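Local coordinates for CYTH domain-containing protein (PDB 1YEM) that is of unknown function but, as a CYTH-family protein, probably binds triphosphate-bearing compounds together with metal ions inside a beta barrel, at residues Lys50-Arg55 against Tyr63-Lys68; Glu12-Ile17 against Gly129-Ile134; Glu37-Val42 against Lys108-Tyr113. One frame throughout, in Å; residues are numbered along the deposited sequence.

How the contacts relate
All three contacts are antiparallel strand pairs of one closed beta barrel, the tunnel fold of the CYTH family, whose interior probably holds a triphosphate group. Contact 1 is a local hairpin and contact 3 joins strands distant in sequence; strands 50-57 and 32-44 are neighbours, and the two contacts touch through the salt bridge from Arg55 NE to Asp41 OD2 at 2.9 Å. Their centres lie about 14 Å apart. Contact 2 joins the first strand to the last, its centre about 13 Å from that of contact 3 and about 20 Å from that of contact 1. All three send charged side chains into the barrel: basic in contact 1, mixed in contacts 2 and 3.

Contact 1: Lys50-Arg55 against Tyr63-Lys68; sequences KLLRIR and YYLTFK
Leu51 with Lys68, Arg53 with Thr66 and Arg55 with Tyr64 are the hydrogen-bonded pairs of an antiparallel hairpin, whose strand segments run at 173° with axes 4.6 Å apart. Each pair is joined by two N-H...O bonds. The donor Thr66 N meets Arg53 O at 2.8 Å nearly along the C=O axis, whereas Lys68 N reaches Leu51 O from above the carbonyl plane. On the face of these pairs Arg53 lies alongside Thr66, pointing the same way. Its CG sits between backbone N and carbonyl carbon (chi1 70°), and bends at the next two torsions bring NH1 to 3.2 Å from Thr66 CB; OG1 is badly angled for Arg53 and bonds Glu82 instead. Arg55 NH1 lies over the centre of the Arg53 guanidinium, 3.2 Å above its plane; Asp41, salt-bridged to Arg55 NE, would partly offset these like charges. Arg53 NH2 also lies 3.8 Å from Lys68 NZ, while Arg53 NE bonds Tyr43 OH. Lys68 CB packs on Leu51 CB at 4.0 Å. The other face carries Leu52, Ile54, Leu65 and Phe67; here Ile54 CD1 presses on Leu65 CG at 3.6 Å. Lys50 CB touches Phe67 CE1 at 3.9 Å. Helix 88-97, through Phe88 and Phe95, and Val94, Arg97 and Leu98 of the second subunit cover this apolar face, while strands 32-44 and 77-85 flank the hairpin.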
loop_
_atom_site.group_PDB
_atom_site.type_symbol
_atom_site.label_atom_id
_atom_site.label_comp_id
_atom_site.label_asym_id
_atom_site.label_seq_id
_atom_site.Cartn_x
_atom_site.Cartn_y
_atom_site.Cartn_z
ATOM N N LYS B 50 16.535 -3.326 -6.410
ATOM C CA LYS B 50 15.135 -3.103 -6.055
ATOM C C LYS B 50 14.721 -1.698 -6.389
ATOM O O LYS B 50 15.540 -0.789 -6.379
ATOM C CB LYS B 50 14.909 -3.307 -4.552
ATOM C CG LYS B 50 15.292 -4.670 -3.994
ATOM C CD LYS B 50 15.297 -4.611 -2.451
ATOM C CE LYS B 50 15.394 -5.991 -1.807
ATOM N NZ LYS B 50 16.769 -6.553 -1.869
ATOM N N LEU B 51 13.435 -1.516 -6.659
ATOM C CA LEU B 51 12.838 -0.180 -6.690
ATOM C C LEU B 51 11.557 -0.191 -5.885
ATOM O O LEU B 51 10.865 -1.219 -5.820
ATOM C CB LEU B 51 12.526 0.259 -8.112
ATOM C CG LEU B 51 13.713 0.406 -9.056
ATOM C CD1 LEU B 51 13.227 0.465 -10.491
ATOM C CD2 LEU B 51 14.537 1.653 -8.684
ATOM N N LEU B 52 11.252 0.954 -5.274
ATOM C CA LEU B 52 10.075 1.106 -4.448
ATOM C C LEU B 52 9.594 2.494 -4.634
ATOM O O LEU B 52 10.347 3.424 -4.410
ATOM C CB LEU B 52 10.414 0.880 -2.956
ATOM C CG LEU B 52 9.269 1.103 -1.944
ATOM C CD1 LEU B 52 8.128 0.107 -2.174
ATOM C CD2 LEU B 52 9.789 1.003 -0.513
ATOM N N ARG B 53 8.345 2.640 -5.060
ATOM C CA ARG B 53 7.755 3.963 -5.235
ATOM C C ARG B 53 6.258 3.994 -5.002
ATOM O O ARG B 53 5.545 2.999 -5.219
ATOM C CB ARG B 53 8.055 4.537 -6.638
ATOM C CG ARG B 53 7.347 3.851 -7.784
ATOM C CD ARG B 53 6.960 4.815 -8.884
ATOM N NE ARG B 53 7.273 4.233 -10.185
ATOM C CZ ARG B 53 6.543 3.319 -10.818
ATOM N NH1 ARG B 53 5.402 2.875 -10.320
ATOM N NH2 ARG B 53 6.952 2.866 -11.978
ATOM N N ILE B 54 5.801 5.158 -4.552
ATOM C CA ILE B 54 4.389 5.463 -4.433
ATOM C C ILE B 54 4.070 6.433 -5.562
ATOM O O ILE B 54 4.754 7.436 -5.731
ATOM C CB ILE B 54 4.039 6.124 -3.065
ATOM C CG1 ILE B 54 4.592 5.288 -1.888
ATOM C CG2 ILE B 54 2.542 6.309 -2.917
ATOM C CD1 ILE B 54 4.275 3.818 -1.941
ATOM N N ARG B 55 3.043 6.119 -6.330
ATOM C CA ARG B 55 2.639 6.954 -7.437
ATOM C C ARG B 55 1.279 7.503 -7.149
ATOM O O ARG B 55 0.381 6.743 -6.814
ATOM C CB ARG B 55 2.591 6.143 -8.768
ATOM C CG ARG B 55 1.868 6.876 -9.957
ATOM C CD ARG B 55 2.071 6.145 -11.312
ATOM N NE ARG B 55 3.467 6.205 -11.717
ATOM C CZ ARG B 55 4.040 5.448 -12.651
ATOM N NH1 ARG B 55 5.344 5.583 -12.895
ATOM N NH2 ARG B 55 3.346 4.581 -13.341
ATOM N N TYR B 63 -3.991 5.972 -6.974
ATOM C CA TYR B 63 -2.696 5.898 -6.281
ATOM C C TYR B 63 -2.216 4.465 -6.232
ATOM O O TYR B 63 -3.012 3.544 -6.144
ATOM C CB TYR B 63 -2.796 6.503 -4.874
ATOM C CG TYR B 63 -3.645 7.732 -4.872
ATOM C CD1 TYR B 63 -3.121 8.959 -5.252
ATOM C CD2 TYR B 63 -5.004 7.656 -4.559
ATOM C CE1 TYR B 63 -3.909 10.104 -5.293
ATOM C CE2 TYR B 63 -5.810 8.790 -4.593
ATOM C CZ TYR B 63 -5.253 10.014 -4.960
ATOM O OH TYR B 63 -6.047 11.139 -4.992
ATOM N N TYR B 64 -0.903 4.285 -6.323
ATOM C CA TYR B 64 -0.318 2.970 -6.477
ATOM C C TYR B 64 0.926 2.855 -5.673
ATOM O O TYR B 64 1.596 3.826 -5.439
ATOM C CB TYR B 64 0.026 2.702 -7.947
ATOM C CG TYR B 64 -1.165 2.837 -8.832
ATOM C CD1 TYR B 64 -1.515 4.074 -9.363
ATOM C CD2 TYR B 64 -1.972 1.736 -9.119
ATOM C CE1 TYR B 64 -2.634 4.217 -10.171
ATOM C CE2 TYR B 64 -3.091 1.859 -9.923
ATOM C CZ TYR B 64 -3.419 3.111 -10.448
ATOM O OH TYR B 64 -4.531 3.265 -11.235
ATOM N N LEU B 65 1.203 1.638 -5.251
ATOM C CA LEU B 65 2.452 1.277 -4.649
ATOM C C LEU B 65 3.092 0.281 -5.593
ATOM O O LEU B 65 2.453 -0.693 -5.988
ATOM C CB LEU B 65 2.216 0.643 -3.287
ATOM C CG LEU B 65 3.476 0.312 -2.464
ATOM C CD1 LEU B 65 3.169 0.366 -0.966
ATOM C CD2 LEU B 65 4.060 -1.058 -2.843
ATOM N N THR B 66 4.340 0.541 -5.976
ATOM C CA THR B 66 5.031 -0.299 -6.952
ATOM C C THR B 66 6.390 -0.750 -6.424
ATOM O O THR B 66 7.150 0.047 -5.883
ATOM C CB THR B 66 5.233 0.452 -8.281
ATOM O OG1 THR B 66 3.968 0.941 -8.753
ATOM C CG2 THR B 66 5.841 -0.462 -9.339
ATOM N N PHE B 67 6.660 -2.040 -6.556
ATOM C CA PHE B 67 7.980 -2.593 -6.276
ATOM C C PHE B 67 8.502 -3.228 -7.561
ATOM O O PHE B 67 7.766 -3.931 -8.225
ATOM C CB PHE B 67 7.912 -3.643 -5.157
ATOM C CG PHE B 67 9.153 -4.467 -5.031
ATOM C CD1 PHE B 67 10.195 -4.058 -4.215
ATOM C CD2 PHE B 67 9.296 -5.649 -5.754
ATOM C CE1 PHE B 67 11.363 -4.816 -4.124
ATOM C CE2 PHE B 67 10.452 -6.404 -5.665
ATOM C CZ PHE B 67 11.482 -5.994 -4.852
ATOM N N LYS B 68 9.759 -2.957 -7.905
ATOM C CA LYS B 68 10.405 -3.608 -9.051
ATOM C C LYS B 68 11.742 -4.235 -8.690
ATOM O O LYS B 68 12.454 -3.740 -7.828
ATOM C CB LYS B 68 10.656 -2.617 -10.202
ATOM C CG LYS B 68 9.433 -2.033 -10.836
ATOM C CD LYS B 68 9.808 -1.299 -12.100
ATOM C CE LYS B 68 8.667 -0.441 -12.637
ATOM N NZ LYS B 68 9.115 0.344 -13.818
#

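Contact 2: Glu12-Ile17 against Gly129-Ile134; sequences EIKFKI and GDFVDI
Asp133 OD1 takes Lys14 NZ at 2.9 Å on its syn lone pair, in a salt bridge between side chains that lie side by side. The lysine leaves its backbone with CG anti to N (chi1 180°), then bends at its last two torsions and curls its amino group back onto the carboxylate; CB and CG also lie against OD1. Glu12 OE2 comes within 2.9 Å of Asp133 OD1, but both are acceptors, and the two carboxylate planes stand 80° apart. Asp133 OD2 is held separately by the hydroxyl of Tyr167, whose ring also takes Lys14 in a cation-pi contact and meets Phe131 edge-to-face. Beside this cluster the lysine's CD rests 3.9 Å from Phe131 CD2, and Lys16 CG runs along the same ring, near CE2. Glu12 and Lys14, with Glu10, fit the ExExK signature of the CYTH family, whose barrel carboxylates and lysines generally serve metal and phosphate binding; a similar role is probable here. The pairing of 12-17 with 129-134 joins strand 10-17 to strand 129-137, so the first and last strands close the barrel. Phe15 N meets Val132 O at 2.8 Å and Val132 N donates back to Phe15 O, while Ile134 N donates almost straight to Ile13 O at 2.9 Å. The reverse face carries Ile13, Phe15, Val132 and Ile134: Phe15 CE1 touches Ile134 CD1 at 3.9 Å, the Val132 carbonyl oxygen lies at the edge of the Phe15 ring, and Val132 CG1 meets Phe15 CB. Ile17 reaches in from beside this face, its CG2 against Val132 CG1. Helix 141-154 packs over Ile13, Phe15 and Ile134, with Trp149 edge-to-face against Phe15; Phe22 of helix 19-29 touches Ile17 and Val132.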
loop_
_atom_site.group_PDB
_atom_site.type_symbol
_atom_site.label_atom_id
_atom_site.label_comp_id
_atom_site.label_asym_id
_atom_site.label_seq_id
_atom_site.Cartn_x
_atom_site.Cartn_y
_atom_site.Cartn_z
ATOM N N GLU B 12 11.444 -3.298 -21.904
ATOM C CA GLU B 12 11.188 -1.905 -22.155
ATOM C C GLU B 12 12.456 -1.227 -22.621
ATOM O O GLU B 12 13.531 -1.499 -22.092
ATOM C CB GLU B 12 10.703 -1.283 -20.854
ATOM C CG GLU B 12 10.406 0.191 -20.914
ATOM C CD GLU B 12 10.428 0.839 -19.523
ATOM O OE1 GLU B 12 10.089 0.130 -18.519
ATOM O OE2 GLU B 12 10.803 2.044 -19.454
ATOM N N ILE B 13 12.339 -0.360 -23.622
ATOM C CA ILE B 13 13.447 0.488 -24.036
ATOM C C ILE B 13 12.971 1.944 -24.129
ATOM O O ILE B 13 11.898 2.228 -24.664
ATOM C CB ILE B 13 14.076 0.014 -25.386
ATOM C CG1 ILE B 13 14.327 -1.511 -25.361
ATOM C CG2 ILE B 13 15.379 0.780 -25.682
ATOM C CD1 ILE B 13 15.013 -2.092 -26.645
ATOM N N LYS B 14 13.780 2.856 -23.606
ATOM C CA LYS B 14 13.409 4.267 -23.487
ATOM C C LYS B 14 14.207 5.112 -24.497
ATOM O O LYS B 14 15.419 4.991 -24.593
ATOM C CB LYS B 14 13.720 4.751 -22.071
ATOM C CG LYS B 14 13.403 6.203 -21.771
ATOM C CD LYS B 14 14.197 6.690 -20.512
ATOM C CE LYS B 14 13.850 5.915 -19.231
ATOM N NZ LYS B 14 12.384 5.773 -19.144
ATOM N N PHE B 15 13.511 5.994 -25.205
ATOM C CA PHE B 15 14.122 6.810 -26.221
ATOM C C PHE B 15 13.893 8.270 -25.929
ATOM O O PHE B 15 12.788 8.661 -25.649
ATOM C CB PHE B 15 13.544 6.456 -27.601
ATOM C CG PHE B 15 13.878 5.082 -28.057
ATOM C CD1 PHE B 15 13.120 4.002 -27.648
ATOM C CD2 PHE B 15 14.965 4.862 -28.897
ATOM C CE1 PHE B 15 13.426 2.717 -28.067
ATOM C CE2 PHE B 15 15.293 3.583 -29.327
ATOM C CZ PHE B 15 14.518 2.507 -28.922
ATOM N N LYS B 16 14.969 9.057 -26.000
ATOM C CA LYS B 16 14.893 10.516 -25.994
ATOM C C LYS B 16 14.140 10.994 -27.217
ATOM O O LYS B 16 14.423 10.545 -28.333
ATOM C CB LYS B 16 16.291 11.129 -26.053
ATOM C CG LYS B 16 17.186 10.784 -24.905
ATOM C CD LYS B 16 18.579 11.365 -25.098
ATOM C CE LYS B 16 19.626 10.564 -24.310
ATOM N NZ LYS B 16 21.033 10.997 -24.595
ATOM N N ILE B 17 13.181 11.887 -27.013
ATOM C CA ILE B 17 12.424 12.489 -28.119
ATOM C C ILE B 17 12.213 13.985 -27.892
ATOM O O ILE B 17 12.477 14.496 -26.809
ATOM C CB ILE B 17 11.032 11.832 -28.283
ATOM C CG1 ILE B 17 10.178 12.020 -27.016
ATOM C CG2 ILE B 17 11.175 10.366 -28.626
ATOM C CD1 ILE B 17 8.702 11.895 -27.249
ATOM N N GLY B 129 13.022 16.061 -19.448
ATOM C CA GLY B 129 12.690 16.115 -20.863
ATOM C C GLY B 129 11.628 15.114 -21.275
ATOM O O GLY B 129 10.879 14.582 -20.431
ATOM N N ASP B 130 11.592 14.860 -22.586
ATOM C CA ASP B 130 10.590 14.022 -23.222
ATOM C C ASP B 130 11.161 12.682 -23.642
ATOM O O ASP B 130 12.293 12.588 -24.109
ATOM C CB ASP B 130 10.012 14.728 -24.447
ATOM C CG ASP B 130 9.335 16.015 -24.101
ATOM O OD1 ASP B 130 9.218 16.867 -24.992
ATOM O OD2 ASP B 130 8.925 16.187 -22.945
ATOM N N PHE B 131 10.356 11.641 -23.480
ATOM C CA PHE B 131 10.798 10.287 -23.760
ATOM C C PHE B 131 9.630 9.461 -24.194
ATOM O O PHE B 131 8.496 9.710 -23.770
ATOM C CB PHE B 131 11.402 9.629 -22.505
ATOM C CG PHE B 131 12.570 10.368 -21.922
ATOM C CD1 PHE B 131 12.373 11.346 -20.948
ATOM C CD2 PHE B 131 13.869 10.076 -22.325
ATOM C CE1 PHE B 131 13.451 12.028 -20.383
ATOM C CE2 PHE B 131 14.954 10.750 -21.765
ATOM C CZ PHE B 131 14.731 11.739 -20.784
ATOM N N VAL B 132 9.907 8.468 -25.037
ATOM C CA VAL B 132 8.963 7.405 -25.276
ATOM C C VAL B 132 9.548 6.083 -24.771
ATOM O O VAL B 132 10.699 5.749 -25.047
ATOM C CB VAL B 132 8.510 7.315 -26.770
ATOM C CG1 VAL B 132 9.631 6.860 -27.676
ATOM C CG2 VAL B 132 7.324 6.387 -26.884
ATOM N N ASP B 133 8.742 5.370 -23.997
ATOM C CA ASP B 133 9.063 4.039 -23.497
ATOM C C ASP B 133 8.278 3.054 -24.356
ATOM O O ASP B 133 7.072 3.138 -24.429
ATOM C CB ASP B 133 8.638 3.883 -22.026
ATOM C CG ASP B 133 9.547 4.643 -21.058
ATOM O OD1 ASP B 133 10.763 4.387 -21.077
ATOM O OD2 ASP B 133 9.054 5.476 -20.251
ATOM N N ILE B 134 8.976 2.137 -25.017
ATOM C CA ILE B 134 8.329 1.128 -25.851
ATOM C C ILE B 134 8.417 -0.195 -25.091
ATOM O O ILE B 134 9.506 -0.705 -24.857
ATOM C CB ILE B 134 8.982 1.045 -27.264
ATOM C CG1 ILE B 134 9.044 2.454 -27.891
ATOM C CG2 ILE B 134 8.191 0.117 -28.147
ATOM C CD1 ILE B 134 9.729 2.530 -29.268
#

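Contact 3: Glu37-Val42 against Lys108-Tyr113; sequences EEQEDV and KKRWVY
Glu37 pairs with Arg110 and Gln39 with Lys108 where strands 32-44 and 102-115 meet in the CYTH barrel, an antiparallel tunnel fold. Glu37 N and Arg110 N each find the other residue's carbonyl O at 2.9 Å, and Gln39 N reaches Lys108 O at 2.8 Å, with the return bond from Lys108 N to Gln39 O slightly longer. The short axes make 139°; within the two segments the bridges run from Glu37-Arg110 to Gln39-Lys108, and the ladder continues with Asp41 and Ile106. Among side-chain hydrogen bonds, Gln39 NE2 donates to Glu37 OE2 at 2.7 Å, nearly straight at 172°. The acceptor lies in the amide plane of Gln39, but the N-H comes to it from the anti side and out of the carboxylate plane. This bond within one strand fixes the rotation of the amide. Arg110 NE donates to Asn123 OD1 of strand 118-125. Charged contacts are looser. Asp41 OD1 and Lys108 NZ form a long salt bridge of 3.9 Å, and the lysine end is less surely placed; the firmer partner of Asp41 is Arg55. Glu38 and Lys109, on the outer face, come closest at their CG atoms. The Gln39 amide packs over one face of the Arg110 guanidinium, the planes 74° apart: Gln39 OE1 lies over the centre of the group, 3.9 Å above its plane, and NE2 sits on the same face. With Gln39 replaced, an alanine here would probably leave Glu37 OE2 without its amide donor and the Arg110 guanidinium without the cover of one face. Arg110 NH2 lies 3.4 Å from Gln39 NE2, two donors with no bond between them.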
loop_
_atom_site.group_PDB
_atom_site.type_symbol
_atom_site.label_atom_id
_atom_site.label_comp_id
_atom_site.label_asym_id
_atom_site.label_seq_id
_atom_site.Cartn_x
_atom_site.Cartn_y
_atom_site.Cartn_z
ATOM N N GLU B 37 -2.106 10.225 -17.872
ATOM C CA GLU B 37 -1.855 10.291 -16.441
ATOM C C GLU B 37 -0.918 11.403 -16.102
ATOM O O GLU B 37 0.162 11.490 -16.673
ATOM C CB GLU B 37 -1.230 8.990 -15.951
ATOM C CG GLU B 37 -2.167 7.792 -16.016
ATOM C CD GLU B 37 -1.648 6.565 -15.244
ATOM O OE1 GLU B 37 -2.360 5.542 -15.246
ATOM O OE2 GLU B 37 -0.548 6.621 -14.643
ATOM N N GLU B 38 -1.327 12.250 -15.154
ATOM C CA GLU B 38 -0.416 13.195 -14.518
ATOM C C GLU B 38 0.093 12.529 -13.251
ATOM O O GLU B 38 -0.636 12.404 -12.283
ATOM C CB GLU B 38 -1.124 14.512 -14.198
ATOM C CG GLU B 38 -1.676 15.217 -15.421
ATOM C CD GLU B 38 -2.693 16.294 -15.078
ATOM O OE1 GLU B 38 -3.367 16.795 -16.013
ATOM O OE2 GLU B 38 -2.823 16.637 -13.884
ATOM N N GLN B 39 1.353 12.110 -13.274
ATOM C CA GLN B 39 1.897 11.263 -12.229
ATOM C C GLN B 39 2.860 11.999 -11.351
ATOM O O GLN B 39 3.634 12.812 -11.821
ATOM C CB GLN B 39 2.631 10.064 -12.834
ATOM C CG GLN B 39 1.797 9.225 -13.789
ATOM C CD GLN B 39 2.641 8.238 -14.575
ATOM O OE1 GLN B 39 3.821 8.453 -14.780
ATOM N NE2 GLN B 39 2.037 7.157 -15.004
ATOM N N GLU B 40 2.805 11.684 -10.061
ATOM C CA GLU B 40 3.818 12.091 -9.111
ATOM C C GLU B 40 4.361 10.824 -8.474
ATOM O O GLU B 40 3.608 10.042 -7.891
ATOM C CB GLU B 40 3.241 13.009 -8.046
ATOM C CG GLU B 40 4.315 13.530 -7.094
ATOM C CD GLU B 40 3.756 14.288 -5.901
ATOM O OE1 GLU B 40 4.536 14.536 -4.957
ATOM O OE2 GLU B 40 2.557 14.634 -5.897
ATOM N N ASP B 41 5.661 10.618 -8.601
ATOM C CA ASP B 41 6.292 9.398 -8.146
ATOM C C ASP B 41 7.264 9.741 -7.065
ATOM O O ASP B 41 8.131 10.572 -7.279
ATOM C CB ASP B 41 7.041 8.727 -9.289
ATOM C CG ASP B 41 6.124 8.179 -10.342
ATOM O OD1 ASP B 41 6.648 7.705 -11.354
ATOM O OD2 ASP B 41 4.884 8.214 -10.168
ATOM N N VAL B 42 7.112 9.098 -5.901
ATOM C CA VAL B 42 8.061 9.223 -4.783
ATOM C C VAL B 42 8.844 7.901 -4.654
ATOM O O VAL B 42 8.266 6.846 -4.437
ATOM C CB VAL B 42 7.319 9.546 -3.459
ATOM C CG1 VAL B 42 8.306 9.743 -2.293
ATOM C CG2 VAL B 42 6.446 10.774 -3.618
ATOM N N LYS B 108 5.660 13.779 -13.961
ATOM C CA LYS B 108 5.624 13.592 -15.387
ATOM C C LYS B 108 4.194 13.454 -15.856
ATOM O O LYS B 108 3.310 13.067 -15.088
ATOM C CB LYS B 108 6.487 12.375 -15.807
ATOM C CG LYS B 108 5.988 10.993 -15.332
ATOM C CD LYS B 108 7.129 9.882 -15.427
ATOM C CE LYS B 108 6.557 8.456 -15.230
ATOM N NZ LYS B 108 7.572 7.372 -15.154
ATOM N N LYS B 109 3.976 13.842 -17.108
ATOM C CA LYS B 109 2.750 13.556 -17.844
ATOM C C LYS B 109 3.025 12.383 -18.781
ATOM O O LYS B 109 4.111 12.288 -19.396
ATOM C CB LYS B 109 2.325 14.765 -18.661
ATOM C CG LYS B 109 1.945 15.969 -17.820
ATOM C CD LYS B 109 1.632 17.202 -18.674
ATOM C CE LYS B 109 1.598 18.477 -17.803
ATOM N NZ LYS B 109 0.726 19.551 -18.360
ATOM N N ARG B 110 2.051 11.488 -18.896
ATOM C CA ARG B 110 2.219 10.313 -19.703
ATOM C C ARG B 110 0.985 9.997 -20.507
ATOM O O ARG B 110 -0.099 9.929 -19.960
ATOM C CB ARG B 110 2.554 9.125 -18.834
ATOM C CG ARG B 110 2.364 7.806 -19.552
ATOM C CD ARG B 110 2.589 6.689 -18.665
ATOM N NE ARG B 110 3.979 6.585 -18.370
ATOM C CZ ARG B 110 4.480 5.716 -17.497
ATOM N NH1 ARG B 110 5.801 5.694 -17.287
ATOM N NH2 ARG B 110 3.661 4.868 -16.837
ATOM N N TRP B 111 1.178 9.791 -21.815
ATOM C CA TRP B 111 0.131 9.314 -22.707
ATOM C C TRP B 111 0.477 7.897 -23.080
ATOM O O TRP B 111 1.582 7.626 -23.525
ATOM C CB TRP B 111 0.074 10.135 -23.991
ATOM C CG TRP B 111 -0.422 11.558 -23.843
ATOM C CD1 TRP B 111 -1.685 12.017 -24.092
ATOM C CD2 TRP B 111 0.349 12.691 -23.448
ATOM N NE1 TRP B 111 -1.745 13.375 -23.879
ATOM C CE2 TRP B 111 -0.509 13.812 -23.478
ATOM C CE3 TRP B 111 1.688 12.871 -23.070
ATOM C CZ2 TRP B 111 -0.076 15.090 -23.135
ATOM C CZ3 TRP B 111 2.118 14.146 -22.732
ATOM C CH2 TRP B 111 1.234 15.240 -22.762
ATOM N N VAL B 112 -0.465 6.991 -22.871
ATOM C CA VAL B 112 -0.286 5.602 -23.227
ATOM C C VAL B 112 -1.016 5.334 -24.546
ATOM O O VAL B 112 -2.206 5.630 -24.678
ATOM C CB VAL B 112 -0.799 4.680 -22.118
ATOM C CG1 VAL B 112 -0.577 3.219 -22.495
ATOM C CG2 VAL B 112 -0.099 5.006 -20.785
ATOM N N TYR B 113 -0.270 4.807 -25.521
ATOM C CA TYR B 113 -0.809 4.348 -26.804
ATOM C C TYR B 113 -0.531 2.862 -26.959
ATOM O O TYR B 113 0.364 2.331 -26.319
ATOM C CB TYR B 113 -0.175 5.116 -27.961
ATOM C CG TYR B 113 -0.570 6.569 -27.974
ATOM C CD1 TYR B 113 -1.731 6.984 -28.613
ATOM C CD2 TYR B 113 0.211 7.536 -27.325
ATOM C CE1 TYR B 113 -2.108 8.311 -28.615
ATOM C CE2 TYR B 113 -0.157 8.868 -27.324
ATOM C CZ TYR B 113 -1.311 9.251 -27.963
ATOM O OH TYR B 113 -1.688 10.571 -27.958
#